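PDB 7O79: Poly(Beta-D-mannuronate) lyase from Pseudopedobacter saltans, which probably cleaves alginate as a poly(beta-D-mannuronate) lyase of polysaccharide lyase family 6, built on a parallel beta-helix. Local coordinates for residues Gly190-His204 with Ser215-Lys229. Numbering follows the deposited sequence.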
loop_
_atom_site.group_PDB
_atom_site.type_symbol
_atom_site.label_atom_id
_atom_site.label_comp_id
_atom_site.label_asym_id
_atom_site.label_seq_id
_atom_site.Cartn_x
_atom_site.Cartn_y
_atom_site.Cartn_z
ATOM N N GLY A 190 13.747 -8.328 0.467
ATOM C CA GLY A 190 12.438 -7.717 0.594
ATOM C C GLY A 190 11.787 -7.632 -0.770
ATOM O O GLY A 190 12.320 -8.139 -1.769
ATOM N N ALA A 191 10.599 -6.996 -0.793
ATOM C CA ALA A 191 9.916 -6.689 -2.050
ATOM C C ALA A 191 10.466 -5.431 -2.720
ATOM O O ALA A 191 10.399 -5.303 -3.948
ATOM C CB ALA A 191 8.412 -6.500 -1.816
ATOM N N PHE A 192 11.000 -4.499 -1.937
ATOM C CA PHE A 192 11.507 -3.234 -2.467
ATOM C C PHE A 192 10.469 -2.543 -3.350
ATOM O O PHE A 192 10.774 -2.031 -4.434
ATOM C CB PHE A 192 12.826 -3.429 -3.218
ATOM C CG PHE A 192 13.914 -4.094 -2.398
ATOM C CD1 PHE A 192 14.797 -3.324 -1.651
ATOM C CD2 PHE A 192 14.099 -5.471 -2.437
ATOM C CE1 PHE A 192 15.810 -3.912 -0.916
ATOM C CE2 PHE A 192 15.132 -6.073 -1.712
ATOM C CZ PHE A 192 15.979 -5.299 -0.949
ATOM N N PHE A 193 9.224 -2.536 -2.887
ATOM C CA PHE A 193 8.122 -1.911 -3.616
ATOM C C PHE A 193 8.026 -0.444 -3.217
ATOM O O PHE A 193 8.154 -0.102 -2.040
ATOM C CB PHE A 193 6.807 -2.633 -3.313
ATOM C CG PHE A 193 5.701 -2.377 -4.306
ATOM C CD1 PHE A 193 4.955 -1.198 -4.269
ATOM C CD2 PHE A 193 5.383 -3.335 -5.263
ATOM C CE1 PHE A 193 3.918 -0.976 -5.184
ATOM C CE2 PHE A 193 4.371 -3.112 -6.188
ATOM C CZ PHE A 193 3.632 -1.942 -6.150
ATOM N N THR A 194 7.810 0.421 -4.194
ATOM C CA THR A 194 7.739 1.856 -3.937
ATOM C C THR A 194 6.331 2.347 -4.240
ATOM O O THR A 194 5.844 2.191 -5.369
ATOM C CB THR A 194 8.766 2.617 -4.773
ATOM O OG1 THR A 194 10.078 2.313 -4.293
ATOM C CG2 THR A 194 8.519 4.137 -4.677
ATOM N N ILE A 195 5.686 2.935 -3.234
ATOM C CA ILE A 195 4.406 3.618 -3.382
ATOM C C ILE A 195 4.696 5.091 -3.124
ATOM O O ILE A 195 4.881 5.491 -1.970
ATOM C CB ILE A 195 3.360 3.090 -2.392
ATOM C CG1 ILE A 195 3.110 1.580 -2.577
ATOM C CG2 ILE A 195 2.072 3.910 -2.506
ATOM C CD1 ILE A 195 2.165 0.996 -1.472
ATOM N N LYS A 196 4.743 5.912 -4.174
ATOM C CA LYS A 196 5.327 7.242 -4.035
ATOM C C LYS A 196 4.490 8.295 -4.745
ATOM O O LYS A 196 4.047 8.084 -5.873
ATOM C CB LYS A 196 6.762 7.258 -4.575
ATOM C CG LYS A 196 7.478 8.632 -4.538
ATOM C CD LYS A 196 8.851 8.504 -5.228
ATOM C CE LYS A 196 9.379 9.842 -5.768
ATOM N NZ LYS A 196 8.919 10.056 -7.193
ATOM N N ASN A 197 4.266 9.423 -4.060
ATOM C CA ASN A 197 3.608 10.596 -4.642
ATOM C C ASN A 197 2.299 10.220 -5.321
ATOM O O ASN A 197 2.005 10.672 -6.426
ATOM C CB ASN A 197 4.519 11.340 -5.636
ATOM C CG ASN A 197 5.777 11.878 -5.001
ATOM O OD1 ASN A 197 5.788 12.241 -3.830
ATOM N ND2 ASN A 197 6.839 11.978 -5.786
ATOM N N ASN A 198 1.489 9.400 -4.648
ATOM C CA ASN A 198 0.146 9.117 -5.136
ATOM C C ASN A 198 -0.887 9.890 -4.317
ATOM O O ASN A 198 -0.644 10.269 -3.165
ATOM C CB ASN A 198 -0.168 7.620 -5.068
ATOM C CG ASN A 198 0.815 6.789 -5.847
ATOM O OD1 ASN A 198 0.810 6.790 -7.077
ATOM N ND2 ASN A 198 1.718 6.122 -5.129
ATOM N N LEU A 199 -2.050 10.099 -4.923
ATOM C CA LEU A 199 -3.193 10.745 -4.286
ATOM C C LEU A 199 -4.308 9.730 -4.063
ATOM O O LEU A 199 -4.778 9.090 -5.011
ATOM C CB LEU A 199 -3.694 11.907 -5.134
ATOM C CG LEU A 199 -4.916 12.667 -4.612
ATOM C CD1 LEU A 199 -4.672 13.284 -3.246
ATOM C CD2 LEU A 199 -5.325 13.756 -5.591
ATOM N N PHE A 200 -4.802 9.642 -2.845
ATOM C CA PHE A 200 -5.914 8.791 -2.514
ATOM C C PHE A 200 -7.070 9.697 -2.048
ATOM O O PHE A 200 -6.877 10.522 -1.201
ATOM C CB PHE A 200 -5.589 7.830 -1.387
ATOM C CG PHE A 200 -4.446 6.909 -1.649
ATOM C CD1 PHE A 200 -3.146 7.339 -1.559
ATOM C CD2 PHE A 200 -4.670 5.592 -1.906
ATOM C CE1 PHE A 200 -2.108 6.475 -1.773
ATOM C CE2 PHE A 200 -3.636 4.733 -2.126
ATOM C CZ PHE A 200 -2.359 5.171 -2.063
ATOM N N GLU A 201 -8.238 9.566 -2.639
ATOM C CA GLU A 201 -9.385 10.326 -2.209
ATOM C C GLU A 201 -10.588 9.425 -2.062
ATOM O O GLU A 201 -11.080 8.933 -3.026
ATOM C CB GLU A 201 -9.668 11.426 -3.188
ATOM C CG GLU A 201 -10.754 12.378 -2.762
ATOM C CD GLU A 201 -10.328 13.798 -2.924
ATOM O OE1 GLU A 201 -9.332 14.036 -3.618
ATOM O OE2 GLU A 201 -10.990 14.684 -2.357
ATOM N N ARG A 202 -11.103 9.321 -0.861
ATOM C CA ARG A 202 -12.190 8.411 -0.554
ATOM C C ARG A 202 -11.939 7.010 -1.126
ATOM O O ARG A 202 -12.817 6.386 -1.630
ATOM C CB ARG A 202 -13.538 8.996 -0.964
ATOM C CG ARG A 202 -13.953 10.104 -0.033
ATOM C CD ARG A 202 -14.801 11.172 -0.675
ATOM N NE ARG A 202 -15.412 12.016 0.346
ATOM C CZ ARG A 202 -14.992 13.208 0.762
ATOM N NH1 ARG A 202 -13.939 13.800 0.262
ATOM N NH2 ARG A 202 -15.665 13.819 1.695
ATOM N N ALA A 203 -10.709 6.545 -1.003
ATOM C CA ALA A 203 -10.276 5.240 -1.516
ATOM C C ALA A 203 -10.499 4.151 -0.471
ATOM O O ALA A 203 -9.599 3.376 -0.132
ATOM C CB ALA A 203 -8.818 5.298 -1.955
ATOM N N HIS A 204 -11.733 4.099 0.040
ATOM C CA HIS A 204 -12.035 3.308 1.232
ATOM C C HIS A 204 -11.683 1.843 1.047
ATOM O O HIS A 204 -10.913 1.280 1.828
ATOM C CB HIS A 204 -13.517 3.438 1.609
ATOM C CG HIS A 204 -13.990 4.850 1.753
ATOM N ND1 HIS A 204 -13.232 5.828 2.357
ATOM C CD2 HIS A 204 -15.157 5.445 1.401
ATOM C CE1 HIS A 204 -13.900 6.969 2.356
ATOM N NE2 HIS A 204 -15.068 6.765 1.775
ATOM N N SER A 215 5.801 -7.523 3.641
ATOM C CA SER A 215 7.124 -7.822 3.085
ATOM C C SER A 215 8.072 -6.746 3.608
ATOM O O SER A 215 7.640 -5.801 4.279
ATOM C CB SER A 215 7.127 -7.841 1.553
ATOM O OG SER A 215 6.546 -6.648 1.036
ATOM N N ASN A 216 9.360 -6.862 3.243
ATOM C CA ASN A 216 10.403 -5.944 3.708
ATOM C C ASN A 216 10.805 -4.906 2.664
ATOM O O ASN A 216 10.593 -5.068 1.460
ATOM C CB ASN A 216 11.690 -6.684 4.128
ATOM C CG ASN A 216 11.467 -7.698 5.218
ATOM O OD1 ASN A 216 10.388 -7.780 5.801
ATOM N ND2 ASN A 216 12.510 -8.450 5.538
ATOM N N ARG A 217 11.423 -3.828 3.173
ATOM C CA ARG A 217 12.180 -2.834 2.395
ATOM C C ARG A 217 11.334 -2.088 1.378
ATOM O O ARG A 217 11.811 -1.709 0.310
ATOM C CB ARG A 217 13.407 -3.444 1.725
ATOM C CG ARG A 217 14.160 -4.370 2.609
ATOM C CD ARG A 217 15.302 -3.617 3.241
ATOM N NE ARG A 217 15.993 -4.419 4.243
ATOM C CZ ARG A 217 16.843 -3.929 5.141
ATOM N NH1 ARG A 217 17.105 -2.626 5.178
ATOM N NH2 ARG A 217 17.427 -4.745 6.012
ATOM N N ASN A 218 10.105 -1.817 1.743
ATOM C CA ASN A 218 9.215 -1.058 0.903
ATOM C C ASN A 218 9.272 0.420 1.256
ATOM O O ASN A 218 9.631 0.766 2.337
ATOM C CB ASN A 218 7.809 -1.596 1.036
ATOM C CG ASN A 218 7.712 -3.042 0.599
ATOM O OD1 ASN A 218 7.936 -3.353 -0.518
ATOM N ND2 ASN A 218 7.435 -3.889 1.501
ATOM N N LYS A 219 8.947 1.263 0.297
ATOM C CA LYS A 219 8.918 2.700 0.478
ATOM C C LYS A 219 7.550 3.322 0.210
ATOM O O LYS A 219 7.091 3.324 -0.896
ATOM C CB LYS A 219 9.922 3.364 -0.440
ATOM C CG LYS A 219 11.262 2.695 -0.491
ATOM C CD LYS A 219 11.926 2.884 0.834
ATOM C CE LYS A 219 13.420 3.049 0.747
ATOM N NZ LYS A 219 14.041 1.846 1.309
ATOM N N VAL A 220 6.961 3.912 1.235
ATOM C CA VAL A 220 5.680 4.590 1.165
ATOM C C VAL A 220 6.047 6.053 1.426
ATOM O O VAL A 220 6.202 6.450 2.536
ATOM C CB VAL A 220 4.683 4.019 2.164
ATOM C CG1 VAL A 220 3.357 4.681 1.994
ATOM C CG2 VAL A 220 4.519 2.542 1.935
ATOM N N ILE A 221 6.177 6.816 0.343
ATOM C CA ILE A 221 6.800 8.145 0.358
ATOM C C ILE A 221 5.883 9.160 -0.308
ATOM O O ILE A 221 5.435 8.944 -1.437
ATOM C CB ILE A 221 8.151 8.164 -0.384
ATOM C CG1 ILE A 221 9.058 7.007 0.007
ATOM C CG2 ILE A 221 8.870 9.491 -0.141
ATOM C CD1 ILE A 221 9.295 6.939 1.480
ATOM N N GLY A 222 5.624 10.274 0.378
ATOM C CA GLY A 222 5.058 11.445 -0.282
ATOM C C GLY A 222 3.681 11.263 -0.881
ATOM O O GLY A 222 3.348 11.942 -1.853
ATOM N N ASN A 223 2.866 10.380 -0.320
ATOM C CA ASN A 223 1.490 10.187 -0.753
ATOM C C ASN A 223 0.550 11.115 0.015
ATOM O O ASN A 223 0.802 11.472 1.169
ATOM C CB ASN A 223 1.065 8.741 -0.521
ATOM C CG ASN A 223 1.921 7.757 -1.296
ATOM O OD1 ASN A 223 1.741 7.569 -2.506
ATOM N ND2 ASN A 223 2.888 7.154 -0.611
ATOM N N THR A 224 -0.566 11.461 -0.618
ATOM C CA THR A 224 -1.607 12.272 0.008
ATOM C C THR A 224 -2.870 11.427 0.107
ATOM O O THR A 224 -3.369 10.933 -0.911
ATOM C CB THR A 224 -1.851 13.556 -0.803
ATOM O OG1 THR A 224 -0.704 14.406 -0.698
ATOM C CG2 THR A 224 -3.057 14.314 -0.268
ATOM N N VAL A 225 -3.370 11.236 1.330
ATOM C CA VAL A 225 -4.535 10.387 1.592
ATOM C C VAL A 225 -5.634 11.253 2.196
ATOM O O VAL A 225 -5.539 11.672 3.356
ATOM C CB VAL A 225 -4.199 9.208 2.522
ATOM C CG1 VAL A 225 -5.415 8.365 2.744
ATOM C CG2 VAL A 225 -3.056 8.356 1.943
ATOM N N ILE A 226 -6.703 11.477 1.435
ATOM C CA ILE A 226 -7.736 12.441 1.796
ATOM C C ILE A 226 -9.026 11.690 2.105
ATOM O O ILE A 226 -9.534 10.938 1.260
ATOM C CB ILE A 226 -7.956 13.472 0.680
ATOM C CG1 ILE A 226 -6.690 14.319 0.488
ATOM C CG2 ILE A 226 -9.135 14.378 1.025
ATOM C CD1 ILE A 226 -6.827 15.387 -0.591
ATOM N N SER A 227 -9.521 11.854 3.334
ATOM C CA SER A 227 -10.866 11.413 3.732
ATOM C C SER A 227 -11.119 9.939 3.410
ATOM O O SER A 227 -12.137 9.574 2.810
ATOM C CB SER A 227 -11.927 12.302 3.070
ATOM O OG SER A 227 -13.235 11.935 3.476
ATOM N N THR A 228 -10.195 9.073 3.824
ATOM C CA THR A 228 -10.254 7.659 3.462
ATOM C C THR A 228 -10.308 6.793 4.708
ATOM O O THR A 228 -9.523 6.990 5.645
ATOM C CB THR A 228 -9.057 7.246 2.588
ATOM O OG1 THR A 228 -9.019 8.065 1.412
ATOM C CG2 THR A 228 -9.148 5.758 2.192
ATOM N N LYS A 229 -11.233 5.835 4.709
ATOM C CA LYS A 229 -11.345 4.919 5.831
ATOM C C LYS A 229 -10.133 3.989 5.850
ATOM O O LYS A 229 -9.643 3.564 4.799
ATOM C CB LYS A 229 -12.628 4.107 5.720
ATOM C CG LYS A 229 -13.935 4.917 5.802
ATOM C CD LYS A 229 -15.113 3.945 5.714
ATOM C CE LYS A 229 -16.437 4.688 5.577
ATOM N NZ LYS A 229 -16.608 5.616 6.741
HETATM O O HOH W 1 -8.799 0.684 3.817
#
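Two successive coils of the parallel beta-helix meet here, N198 and N223 pairing amide to amide at the bend where each strand turns a corner. The amides lie side by side, their planes 12° apart. N223 OD1 takes two N-H groups of N198: the backbone N at 2.8 Å, from above the carbonyl plane, and ND2 at 3.0 Å, within that plane. With CG anti to its carbonyl carbon (chi1 -61°), N223 also swings ND2 back to I195 O, 2.9 Å away and nearly straight at 172°. I195 O thereby accepts twice, since I221 N reaches it as well. This is an asparagine ladder, the familiar device of pectate-lyase-like beta-helices: N198 OD1 continues it to C159 N on one neighbouring coil, and N245 OD1 to N223 N on the other. With an alanine at N223, the backbone N-H of N198 would probably lose its acceptor inside the turn, N198 ND2 one of its partners, and the I195 carbonyl one donor. Flanking the corner, the axes of strands 194-196 and 219-221 run parallel and approach to 4.7 Å, as do those of 199-201 and 224-226. Inside the coil, F200 CD1 packs on V225 CG2 at 3.6 Å, beside F175 and I210; on the other side of the sheet L199 CD1 rests against T224 CG2 at 3.5 Å. At the far turn R202 O lies over one face of the H204 ring, and K229 CG makes a CH-pi contact with the opposite one, while H204 ND1 accepts K229 N at 3.1 Å. K229 NZ goes on to E252 and K253 O. Near the other end R217 CB sits over the F192 ring, a CH-pi contact 3.9 Å from the centroid.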